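Local coordinates for 432aa long hypothetical deoxyribodipyrimidine photolyase (Sulfolobus tokodaii, PDB 2E0I), which probably uses light to split cyclobutane pyrimidine dimers in DNA, with one FAD as catalytic cofactor and a second FAD as likely light-harvesting pigment, at residues Pro218-Gly223 and Arg242-Arg247; Asn276-Phe281 and Trp327-Arg332; Trp350-Ile353 and Gly357-Tyr360. All blocks are in the same frame, centred on the assembly; numbering follows the deposited sequence.

Interaction 1 of 3, residues Pro218-Gly223 and Arg242-Arg247; sequences PHLKFG and RELYWR. With FAD (flavin-adenine dinucleotide), chain E.
The ribose hydroxyl O2B of FAD lies where L220 and R247 converge. R247 NE donates a weak hydrogen bond to it (R247 NE to FAD O2B, 3.4 Å, N-H...O angle 147°), and a methyl of L220, CD1, lies beside it. A second methyl, L244 CD1, comes within 3.8 Å of FAD O2B, so that two leucine methyls and the arginine gather near this hydroxyl in a buried contact. The leucines also meet each other: their side chains cross at about a right angle, L220 CD1 to L244 CD1 at 3.9 Å, making an apolar bridge between the two helices beside the sugar.

R247 spans the gap. From CG, anti to its own carbonyl carbon (chi1 -70°), the chain bends at chi2 and again at chi3, which carries the guanidinium away from its helix and in between the adenosine ribose and the flavin. L220 CB sits over the centre of one guanidinium face, 4.2 Å above the plane; the flavin O2 is modelled too close to R247 NH2 to be interpreted. Arginine suits this place because it offers length, several N-H groups and a flat face that tolerates aliphatic cover. On the same helix, W246 packs on the adenine through its CB, 3.7 Å from FAD C2A, and E243 lies along the ribose and adenine, its CB 3.3 Å from FAD O4B. K221 meets R247 NH1 through its CA and CB, but its ammonium NZ is hydrogen-bonded to O2' of the other FAD.

In the helical domain, L220 and L244 both rest on A230 of helix 227-233, and L244 and R247 also touch M227. Helix 217-221 and helix 238-256 thus share that third helix as a common support alongside the cofactor.

Interaction 2 of 3, residues Asn276-Phe281 and Trp327-Arg332; sequences NNESYF and WRWGER
W329 reaches out from helix 327-337 and is met over one face by N276 and at its edge by F281: an amide stacked on the indole, and an edge-to-face aromatic pair. The contact joins two helices of the all-helical FAD-binding region of photolyases, near the protein surface.

The path of W329 starts at CB, which lies 4.2 Å from F281 CE1. CG is placed anti to the carbonyl carbon (chi1 -75°), and the indole extends from there toward the start of helix 278-286. CE3, next to the ring fusion, points at the phenyl face, 3.5 Å from F281 CD2, with the next atom, CZ3, following over the same face. The six-membered ring and the phenyl stand at 72°, centroids 5.1 Å apart, a T-shaped pair in which the tryptophan supplies the edge. F281 can offer its face because its CG is anti to the backbone N, which sends the ring toward helix 327-337.

One face of the indole, over CE2 and CZ2, is covered by the amide of N276, whose plane is only 11° from that of the ring. W329 CD2 lies 4.0 Å from N276 OD1, and W329 NE1 is 4.0 Å from N276 ND2. Farther along, CE2 lies 3.8 Å and CZ2 3.6 Å from N276 CG. Asparagine suits the site since its flat polar group can stack on an aromatic face while its oxygen bonds in another direction: N276 OD1 accepts a hydrogen bond from the backbone N of D326, just before helix 327-337, which fixes the amide's rotation.

At the tip, CH2 touches N276 CB, and from a third direction the carboxylate of E278 arrives, its OE1 4.0 Å from W329 CH2.

Interaction 3 of 3, residues Trp350-Ile353 and Gly357-Tyr360; sequences WQWI and GVDY
D359 lays its CB over one face of the W352 indole, across the turn that follows helix 343-353. This tryptophan is probably the counterpart of one that lines the substrate pocket in other photolyases. Its indole is carried outward with CG anti to the backbone N (chi1 -166°), which turns one face toward the returning chain. D359 uses the same kind of first torsion (chi1 -176°), and its CB makes a CH-pi contact, 3.4 Å from the centroid of W352's five-membered ring and 20° off the normal. Its carboxylate continues over the benzo ring, D359 OD1 being 3.5 Å from W352 CZ2, although D359 is poorly ordered and its side chain less certain than the indole. V358 comes at the edge instead, CB 4.2 Å from W352 CD1.

Where the chain passes closest to the helix, Q351 CB packs against G357 CA; glycine suits this position because a side chain there would point straight at the helix. The bent Q351 chain takes its amide away to T356, N347 and Y265.

A carboxylate over an aromatic face would probably be unfavourable alone, but D359 OD1 forms a salt bridge with R363, which also touches W352. The acid and the arginine thus probably offset each other beside the indole.

In the fold
Interaction 1 lies on an FAD; interactions 2 and 3 lie farther out. K221 of interaction 1 also bonds the second FAD, whose adenine N6A bonds E331 in helix 327-337 of interaction 2. Interactions 2 and 3 touch directly: G330 O is 3.3 Å from W350 CZ2, and W327 packs on W350, which in turn touches the FAD of interaction 1. W350 and W327 match tryptophans of the electron-transfer chain known in other photolyases, so this junction may serve flavin photoreduction. The side chain of W352 in interaction 3 stands about 7 Å from an FAD, that of W329 in interaction 2 about 11 Å. Interactions 1 and 3 are 19 Å apart between centres.

Interaction 1 of 3, residues Pro218-Gly223 and Arg242-Arg247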
loop_
_atom_site.group_PDB
_atom_site.type_symbol
_atom_site.label_atom_id
_atom_site.label_comp_id
_atom_site.label_asym_id
_atom_site.label_seq_id
_atom_site.Cartn_x
_atom_site.Cartn_y
_atom_site.Cartn_z
ATOM N N PRO A 218 4.897 -4.206 0.014
ATOM C CA PRO A 218 4.086 -4.952 -0.952
ATOM C C PRO A 218 3.735 -6.374 -0.473
ATOM O O PRO A 218 2.644 -6.888 -0.736
ATOM C CB PRO A 218 4.950 -4.922 -2.211
ATOM C CG PRO A 218 6.325 -4.879 -1.660
ATOM C CD PRO A 218 6.241 -3.925 -0.518
ATOM N N HIS A 219 4.644 -7.008 0.250
ATOM C CA HIS A 219 4.385 -8.354 0.746
ATOM C C HIS A 219 3.323 -8.354 1.861
ATOM O O HIS A 219 2.515 -9.289 1.970
ATOM C CB HIS A 219 5.691 -8.973 1.237
ATOM C CG HIS A 219 6.620 -9.351 0.130
ATOM N ND1 HIS A 219 6.521 -10.548 -0.546
ATOM C CD2 HIS A 219 7.629 -8.668 -0.463
ATOM C CE1 HIS A 219 7.429 -10.588 -1.507
ATOM N NE2 HIS A 219 8.113 -9.458 -1.477
ATOM N N LEU A 220 3.323 -7.305 2.683
ATOM C CA LEU A 220 2.342 -7.183 3.761
ATOM C C LEU A 220 0.978 -6.827 3.153
ATOM O O LEU A 220 -0.037 -7.448 3.465
ATOM C CB LEU A 220 2.774 -6.100 4.758
ATOM C CG LEU A 220 4.057 -6.380 5.553
ATOM C CD1 LEU A 220 4.477 -5.130 6.282
ATOM C CD2 LEU A 220 3.846 -7.540 6.523
ATOM N N LYS A 221 0.972 -5.839 2.266
ATOM C CA LYS A 221 -0.244 -5.395 1.606
ATOM C C LYS A 221 -0.927 -6.539 0.856
ATOM O O LYS A 221 -2.149 -6.675 0.916
ATOM C CB LYS A 221 0.087 -4.233 0.657
ATOM C CG LYS A 221 -0.650 -4.232 -0.682
ATOM C CD LYS A 221 -2.106 -3.862 -0.544
ATOM C CE LYS A 221 -2.812 -4.024 -1.874
ATOM N NZ LYS A 221 -4.146 -3.351 -1.850
ATOM N N PHE A 222 -0.154 -7.366 0.154
ATOM C CA PHE A 222 -0.748 -8.475 -0.587
ATOM C C PHE A 222 -0.781 -9.783 0.184
ATOM O O PHE A 222 -1.236 -10.805 -0.323
ATOM C CB PHE A 222 -0.043 -8.643 -1.922
ATOM C CG PHE A 222 -0.529 -7.682 -2.966
ATOM C CD1 PHE A 222 -1.818 -7.808 -3.498
ATOM C CD2 PHE A 222 0.273 -6.630 -3.390
ATOM C CE1 PHE A 222 -2.299 -6.900 -4.433
ATOM C CE2 PHE A 222 -0.199 -5.719 -4.325
ATOM C CZ PHE A 222 -1.495 -5.856 -4.849
ATOM N N GLY A 223 -0.286 -9.742 1.418
ATOM C CA GLY A 223 -0.303 -10.910 2.286
ATOM C C GLY A 223 0.505 -12.152 1.953
ATOM O O GLY A 223 0.037 -13.258 2.237
ATOM N N ARG A 242 6.852 -0.800 16.009
ATOM C CA ARG A 242 5.994 0.364 16.160
ATOM C C ARG A 242 5.529 0.808 14.782
ATOM O O ARG A 242 4.374 1.201 14.605
ATOM C CB ARG A 242 6.727 1.517 16.849
ATOM C CG ARG A 242 5.793 2.537 17.510
ATOM C CD ARG A 242 6.547 3.773 17.985
ATOM N NE ARG A 242 7.194 4.418 16.857
ATOM C CZ ARG A 242 8.501 4.443 16.603
ATOM N NH1 ARG A 242 8.929 5.068 15.510
ATOM N NH2 ARG A 242 9.382 3.886 17.427
ATOM N N GLU A 243 6.417 0.744 13.799
ATOM C CA GLU A 243 6.025 1.162 12.470
ATOM C C GLU A 243 5.047 0.183 11.841
ATOM O O GLU A 243 4.218 0.554 11.022
ATOM C CB GLU A 243 7.264 1.396 11.597
ATOM C CG GLU A 243 7.711 2.867 11.669
ATOM C CD GLU A 243 9.029 3.163 10.975
ATOM O OE1 GLU A 243 9.219 2.715 9.813
ATOM O OE2 GLU A 243 9.868 3.864 11.598
ATOM N N LEU A 244 5.117 -1.068 12.254
ATOM C CA LEU A 244 4.205 -2.070 11.733
ATOM C C LEU A 244 2.800 -1.689 12.177
ATOM O O LEU A 244 1.822 -1.889 11.456
ATOM C CB LEU A 244 4.570 -3.438 12.298
ATOM C CG LEU A 244 4.367 -4.647 11.397
ATOM C CD1 LEU A 244 5.075 -4.435 10.061
ATOM C CD2 LEU A 244 4.934 -5.862 12.095
ATOM N N TYR A 245 2.707 -1.130 13.379
ATOM C CA TYR A 245 1.429 -0.721 13.949
ATOM C C TYR A 245 0.828 0.471 13.214
ATOM O O TYR A 245 -0.355 0.761 13.371
ATOM C CB TYR A 245 1.591 -0.416 15.449
ATOM C CG TYR A 245 1.395 -1.629 16.345
ATOM C CD1 TYR A 245 0.123 -2.150 16.569
ATOM C CD2 TYR A 245 2.486 -2.275 16.943
ATOM C CE1 TYR A 245 -0.069 -3.282 17.360
ATOM C CE2 TYR A 245 2.314 -3.414 17.742
ATOM C CZ TYR A 245 1.028 -3.918 17.943
ATOM O OH TYR A 245 0.822 -5.069 18.700
ATOM N N TRP A 246 1.625 1.162 12.404
ATOM C CA TRP A 246 1.087 2.294 11.657
ATOM C C TRP A 246 0.140 1.829 10.563
ATOM O O TRP A 246 -0.695 2.595 10.085
ATOM C CB TRP A 246 2.193 3.136 11.039
ATOM C CG TRP A 246 2.667 4.233 11.939
ATOM C CD1 TRP A 246 3.765 4.215 12.739
ATOM C CD2 TRP A 246 2.056 5.512 12.127
ATOM N NE1 TRP A 246 3.881 5.405 13.412
ATOM C CE2 TRP A 246 2.843 6.220 13.052
ATOM C CE3 TRP A 246 0.919 6.128 11.601
ATOM C CZ2 TRP A 246 2.532 7.516 13.464
ATOM C CZ3 TRP A 246 0.610 7.419 12.012
ATOM C CH2 TRP A 246 1.415 8.098 12.933
ATOM N N ARG A 247 0.281 0.572 10.164
ATOM C CA ARG A 247 -0.590 -0.003 9.161
ATOM C C ARG A 247 -1.979 -0.172 9.743
ATOM O O ARG A 247 -2.980 0.166 9.109
ATOM C CB ARG A 247 -0.094 -1.370 8.752
ATOM C CG ARG A 247 1.158 -1.353 7.974
ATOM C CD ARG A 247 1.095 -2.466 6.976
ATOM N NE ARG A 247 1.818 -2.040 5.802
ATOM C CZ ARG A 247 1.365 -2.016 4.555
ATOM N NH1 ARG A 247 0.143 -2.400 4.200
ATOM N NH2 ARG A 247 2.180 -1.561 3.647
HETATM P PA FAD E . 10.558 0.293 6.015
HETATM O O1A FAD E . 11.587 -0.746 5.784
HETATM O O2A FAD E . 10.710 1.456 6.916
HETATM O O5B FAD E . 9.636 -0.628 6.960
HETATM C C5B FAD E . 8.753 -0.064 7.933
HETATM C C4B FAD E . 7.407 -0.791 7.900
HETATM O O4B FAD E . 6.488 -0.238 8.857
HETATM C C3B FAD E . 6.769 -0.624 6.519
HETATM O O3B FAD E . 7.094 -1.767 5.724
HETATM C C2B FAD E . 5.288 -0.692 6.883
HETATM O O2B FAD E . 4.924 -2.042 7.176
HETATM C C1B FAD E . 5.287 0.145 8.163
HETATM N N9A FAD E . 5.330 1.598 7.874
HETATM C C8A FAD E . 6.407 2.381 7.860
HETATM N N7A FAD E . 6.039 3.644 7.654
HETATM C C5A FAD E . 4.715 3.668 7.533
HETATM C C6A FAD E . 3.768 4.662 7.310
HETATM N N6A FAD E . 4.130 5.935 7.192
HETATM N N1A FAD E . 2.473 4.322 7.223
HETATM C C2A FAD E . 2.078 3.066 7.349
HETATM N N3A FAD E . 2.950 2.097 7.567
HETATM C C4A FAD E . 4.261 2.362 7.664
HETATM N N1 FAD E . 2.739 2.263 2.558
HETATM C C2 FAD E . 2.018 1.261 1.896
HETATM O O2 FAD E . 2.179 0.077 2.184
HETATM N N3 FAD E . 1.143 1.602 0.857
HETATM C C4 FAD E . 1.005 2.945 0.484
HETATM O O4 FAD E . 0.195 3.251 -0.389
HETATM C C4X FAD E . 1.736 3.933 1.135
HETATM N N5 FAD E . 1.652 5.257 0.692
HETATM C C5X FAD E . 2.366 6.267 1.349
HETATM C C6 FAD E . 2.253 7.580 0.901
HETATM C C7 FAD E . 2.929 8.598 1.566
HETATM C C7M FAD E . 2.762 10.036 1.069
HETATM C C8 FAD E . 3.721 8.298 2.673
HETATM C C8M FAD E . 4.454 9.400 3.442
HETATM C C9 FAD E . 3.829 6.982 3.112
HETATM C C9A FAD E . 3.149 5.956 2.461
HETATM N N10 FAD E . 3.232 4.625 2.908
HETATM C C10 FAD E . 2.602 3.604 2.177
HETATM C "C1'" FAD E . 4.016 4.290 4.124
HETATM C "C2'" FAD E . 5.493 3.926 3.952
HETATM O "O2'" FAD E . 6.178 4.944 3.218
HETATM C "C3'" FAD E . 5.689 2.567 3.276
HETATM O "O3'" FAD E . 4.957 1.571 3.995
HETATM C "C4'" FAD E . 7.165 2.163 3.258
HETATM O "O4'" FAD E . 7.942 3.161 2.590
HETATM C "C5'" FAD E . 7.358 0.818 2.553
HETATM O "O5'" FAD E . 8.746 0.485 2.444
HETATM P P FAD E . 9.472 -0.470 3.519
HETATM O O1P FAD E . 8.642 -1.685 3.682
HETATM O O2P FAD E . 10.875 -0.634 3.078
HETATM O O3P FAD E . 9.414 0.392 4.881
#

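Interaction 2 of 3, residues Asn276-Phe281 and Trp327-Arg332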
loop_
_atom_site.group_PDB
_atom_site.type_symbol
_atom_site.label_atom_id
_atom_site.label_comp_id
_atom_site.label_asym_id
_atom_site.label_seq_id
_atom_site.Cartn_x
_atom_site.Cartn_y
_atom_site.Cartn_z
ATOM N N ASN A 276 -3.898 24.245 -7.650
ATOM C CA ASN A 276 -3.899 23.178 -8.661
ATOM C C ASN A 276 -3.372 23.534 -10.039
ATOM O O ASN A 276 -4.012 23.229 -11.042
ATOM C CB ASN A 276 -5.299 22.581 -8.827
ATOM C CG ASN A 276 -5.707 21.713 -7.660
ATOM O OD1 ASN A 276 -4.871 21.079 -7.021
ATOM N ND2 ASN A 276 -7.000 21.664 -7.388
ATOM N N ASN A 277 -2.207 24.162 -10.102
ATOM C CA ASN A 277 -1.639 24.525 -11.391
ATOM C C ASN A 277 -1.178 23.277 -12.150
ATOM O O ASN A 277 -0.081 22.774 -11.924
ATOM C CB ASN A 277 -0.467 25.491 -11.198
ATOM C CG ASN A 277 0.331 25.682 -12.461
ATOM O OD1 ASN A 277 -0.228 25.885 -13.536
ATOM N ND2 ASN A 277 1.646 25.617 -12.345
ATOM N N GLU A 278 -2.023 22.793 -13.057
ATOM C CA GLU A 278 -1.738 21.593 -13.851
ATOM C C GLU A 278 -0.320 21.515 -14.411
ATOM O O GLU A 278 0.183 20.444 -14.731
ATOM C CB GLU A 278 -2.750 21.487 -14.990
ATOM C CG GLU A 278 -3.596 20.221 -14.945
ATOM C CD GLU A 278 -5.019 20.445 -15.455
ATOM O OE1 GLU A 278 -5.811 21.111 -14.742
ATOM O OE2 GLU A 278 -5.340 19.960 -16.567
ATOM N N SER A 279 0.324 22.664 -14.517
ATOM C CA SER A 279 1.679 22.732 -15.026
ATOM C C SER A 279 2.692 22.233 -13.989
ATOM O O SER A 279 3.571 21.430 -14.303
ATOM C CB SER A 279 1.995 24.170 -15.411
ATOM O OG SER A 279 3.303 24.265 -15.929
ATOM N N TYR A 280 2.582 22.722 -12.757
ATOM C CA TYR A 280 3.485 22.289 -11.696
ATOM C C TYR A 280 3.303 20.792 -11.449
ATOM O O TYR A 280 4.271 20.051 -11.327
ATOM C CB TYR A 280 3.198 23.028 -10.385
ATOM C CG TYR A 280 3.432 24.520 -10.396
ATOM C CD1 TYR A 280 4.405 25.096 -11.210
ATOM C CD2 TYR A 280 2.716 25.352 -9.538
ATOM C CE1 TYR A 280 4.662 26.469 -11.164
ATOM C CE2 TYR A 280 2.967 26.721 -9.482
ATOM C CZ TYR A 280 3.941 27.275 -10.296
ATOM O OH TYR A 280 4.207 28.630 -10.225
ATOM N N PHE A 281 2.048 20.366 -11.366
ATOM C CA PHE A 281 1.710 18.970 -11.135
ATOM C C PHE A 281 2.372 18.042 -12.147
ATOM O O PHE A 281 2.829 16.952 -11.806
ATOM C CB PHE A 281 0.194 18.782 -11.205
ATOM C CG PHE A 281 -0.252 17.370 -10.951
ATOM C CD1 PHE A 281 0.131 16.704 -9.795
ATOM C CD2 PHE A 281 -1.047 16.706 -11.864
ATOM C CE1 PHE A 281 -0.272 15.394 -9.559
ATOM C CE2 PHE A 281 -1.454 15.400 -11.632
ATOM C CZ PHE A 281 -1.063 14.745 -10.481
ATOM N N TRP A 327 -4.030 17.403 -2.255
ATOM C CA TRP A 327 -3.443 16.122 -1.889
ATOM C C TRP A 327 -4.123 14.923 -2.554
ATOM O O TRP A 327 -3.502 13.880 -2.732
ATOM C CB TRP A 327 -3.449 15.934 -0.371
ATOM C CG TRP A 327 -4.791 16.018 0.266
ATOM C CD1 TRP A 327 -5.362 17.121 0.813
ATOM C CD2 TRP A 327 -5.731 14.950 0.440
ATOM N NE1 TRP A 327 -6.601 16.812 1.325
ATOM C CE2 TRP A 327 -6.852 15.485 1.108
ATOM C CE3 TRP A 327 -5.734 13.591 0.095
ATOM C CZ2 TRP A 327 -7.969 14.710 1.442
ATOM C CZ3 TRP A 327 -6.842 12.817 0.423
ATOM C CH2 TRP A 327 -7.945 13.379 1.091
ATOM N N ARG A 328 -5.395 15.068 -2.920
ATOM C CA ARG A 328 -6.126 13.987 -3.580
ATOM C C ARG A 328 -5.493 13.667 -4.927
ATOM O O ARG A 328 -5.517 12.525 -5.363
ATOM C CB ARG A 328 -7.592 14.366 -3.790
ATOM C CG ARG A 328 -8.387 14.494 -2.517
ATOM C CD ARG A 328 -9.793 14.945 -2.819
ATOM N NE ARG A 328 -10.472 15.494 -1.638
ATOM C CZ ARG A 328 -10.097 16.589 -0.970
ATOM N NH1 ARG A 328 -9.030 17.282 -1.352
ATOM N NH2 ARG A 328 -10.801 17.002 0.081
ATOM N N TRP A 329 -4.935 14.677 -5.589
ATOM C CA TRP A 329 -4.277 14.477 -6.877
ATOM C C TRP A 329 -3.054 13.578 -6.664
ATOM O O TRP A 329 -2.828 12.601 -7.390
ATOM C CB TRP A 329 -3.822 15.823 -7.452
ATOM C CG TRP A 329 -4.914 16.696 -8.022
ATOM C CD1 TRP A 329 -6.203 16.807 -7.578
ATOM C CD2 TRP A 329 -4.785 17.623 -9.107
ATOM N NE1 TRP A 329 -6.884 17.746 -8.320
ATOM C CE2 TRP A 329 -6.038 18.262 -9.265
ATOM C CE3 TRP A 329 -3.731 17.979 -9.962
ATOM C CZ2 TRP A 329 -6.264 19.238 -10.243
ATOM C CZ3 TRP A 329 -3.956 18.953 -10.935
ATOM C CH2 TRP A 329 -5.214 19.569 -11.066
ATOM N N GLY A 330 -2.262 13.927 -5.655
ATOM C CA GLY A 330 -1.073 13.164 -5.346
ATOM C C GLY A 330 -1.434 11.769 -4.893
ATOM O O GLY A 330 -0.776 10.807 -5.260
ATOM N N GLU A 331 -2.483 11.663 -4.085
ATOM C CA GLU A 331 -2.946 10.371 -3.592
ATOM C C GLU A 331 -3.206 9.442 -4.764
ATOM O O GLU A 331 -2.735 8.306 -4.778
ATOM C CB GLU A 331 -4.245 10.532 -2.808
ATOM C CG GLU A 331 -4.835 9.213 -2.344
ATOM C CD GLU A 331 -6.300 9.314 -1.926
ATOM O OE1 GLU A 331 -6.822 8.310 -1.374
ATOM O OE2 GLU A 331 -6.925 10.378 -2.153
ATOM N N ARG A 332 -3.960 9.938 -5.746
ATOM C CA ARG A 332 -4.292 9.149 -6.923
ATOM C C ARG A 332 -3.066 8.823 -7.761
ATOM O O ARG A 332 -2.922 7.702 -8.255
ATOM C CB ARG A 332 -5.312 9.858 -7.808
ATOM C CG ARG A 332 -6.200 8.866 -8.548
ATOM C CD ARG A 332 -6.329 9.153 -10.020
ATOM N NE ARG A 332 -6.949 10.440 -10.293
ATOM C CZ ARG A 332 -7.022 11.029 -11.489
ATOM N NH1 ARG A 332 -6.511 10.459 -12.583
ATOM N NH2 ARG A 332 -7.606 12.218 -11.583
#

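Interaction 3 of 3, residues Trp350-Ile353 and Gly357-Tyr360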
loop_
_atom_site.group_PDB
_atom_site.type_symbol
_atom_site.label_atom_id
_atom_site.label_comp_id
_atom_site.label_asym_id
_atom_site.label_seq_id
_atom_site.Cartn_x
_atom_site.Cartn_y
_atom_site.Cartn_z
ATOM N N TRP A 350 -1.123 10.699 3.094
ATOM C CA TRP A 350 -1.243 11.957 2.369
ATOM C C TRP A 350 -1.875 13.031 3.235
ATOM O O TRP A 350 -1.365 14.149 3.333
ATOM C CB TRP A 350 -2.063 11.789 1.085
ATOM C CG TRP A 350 -1.232 11.333 -0.078
ATOM C CD1 TRP A 350 -1.061 10.047 -0.517
ATOM C CD2 TRP A 350 -0.390 12.153 -0.902
ATOM N NE1 TRP A 350 -0.158 10.018 -1.561
ATOM C CE2 TRP A 350 0.268 11.295 -1.816
ATOM C CE3 TRP A 350 -0.124 13.524 -0.952
ATOM C CZ2 TRP A 350 1.168 11.766 -2.765
ATOM C CZ3 TRP A 350 0.773 13.994 -1.896
ATOM C CH2 TRP A 350 1.408 13.119 -2.790
ATOM N N GLN A 351 -2.980 12.691 3.880
ATOM C CA GLN A 351 -3.654 13.662 4.722
ATOM C C GLN A 351 -2.752 14.088 5.863
ATOM O O GLN A 351 -2.756 15.241 6.272
ATOM C CB GLN A 351 -4.949 13.074 5.265
ATOM C CG GLN A 351 -5.898 12.638 4.182
ATOM C CD GLN A 351 -7.290 13.099 4.460
ATOM O OE1 GLN A 351 -7.496 14.273 4.785
ATOM N NE2 GLN A 351 -8.267 12.192 4.336
ATOM N N TRP A 352 -1.978 13.148 6.383
ATOM C CA TRP A 352 -1.071 13.449 7.474
ATOM C C TRP A 352 -0.123 14.544 7.016
ATOM O O TRP A 352 0.047 15.555 7.671
ATOM C CB TRP A 352 -0.268 12.203 7.844
ATOM C CG TRP A 352 0.463 12.299 9.160
ATOM C CD1 TRP A 352 -0.023 11.962 10.388
ATOM C CD2 TRP A 352 1.799 12.781 9.377
ATOM N NE1 TRP A 352 0.923 12.202 11.359
ATOM C CE2 TRP A 352 2.050 12.707 10.766
ATOM C CE3 TRP A 352 2.807 13.270 8.532
ATOM C CZ2 TRP A 352 3.270 13.105 11.334
ATOM C CZ3 TRP A 352 4.025 13.665 9.098
ATOM C CH2 TRP A 352 4.242 13.579 10.485
ATOM N N ILE A 353 0.498 14.330 5.872
ATOM C CA ILE A 353 1.439 15.284 5.326
ATOM C C ILE A 353 0.811 16.635 4.987
ATOM O O ILE A 353 1.412 17.679 5.217
ATOM C CB ILE A 353 2.124 14.686 4.073
ATOM C CG1 ILE A 353 3.527 14.239 4.439
ATOM C CG2 ILE A 353 2.191 15.699 2.951
ATOM C CD1 ILE A 353 4.398 15.381 4.948
ATOM N N GLY A 357 -5.089 15.757 8.283
ATOM C CA GLY A 357 -5.362 14.486 8.923
ATOM C C GLY A 357 -5.019 14.371 10.399
ATOM O O GLY A 357 -5.231 15.292 11.184
ATOM N N VAL A 358 -4.479 13.216 10.770
ATOM C CA VAL A 358 -4.129 12.911 12.150
ATOM C C VAL A 358 -3.085 13.813 12.782
ATOM O O VAL A 358 -3.102 14.027 13.992
ATOM C CB VAL A 358 -3.703 11.442 12.271
ATOM C CG1 VAL A 358 -2.874 11.225 13.521
ATOM C CG2 VAL A 358 -4.951 10.569 12.312
ATOM N N ASP A 359 -2.160 14.331 11.991
ATOM C CA ASP A 359 -1.176 15.238 12.555
ATOM C C ASP A 359 -1.843 16.601 12.492
ATOM O O ASP A 359 -2.135 17.110 11.400
ATOM C CB ASP A 359 0.100 15.255 11.727
ATOM C CG ASP A 359 1.175 16.112 12.353
ATOM O OD1 ASP A 359 2.195 16.390 11.679
ATOM O OD2 ASP A 359 0.992 16.501 13.530
ATOM N N TYR A 360 -2.083 17.189 13.659
ATOM C CA TYR A 360 -2.763 18.481 13.739
ATOM C C TYR A 360 -1.891 19.735 13.522
ATOM O O TYR A 360 -2.413 20.809 13.197
ATOM C CB TYR A 360 -3.537 18.558 15.071
ATOM C CG TYR A 360 -4.671 17.540 15.159
ATOM C CD1 TYR A 360 -5.866 17.729 14.448
ATOM C CD2 TYR A 360 -4.534 16.363 15.911
ATOM C CE1 TYR A 360 -6.896 16.771 14.480
ATOM C CE2 TYR A 360 -5.562 15.395 15.949
ATOM C CZ TYR A 360 -6.738 15.611 15.231
ATOM O OH TYR A 360 -7.761 14.686 15.269
#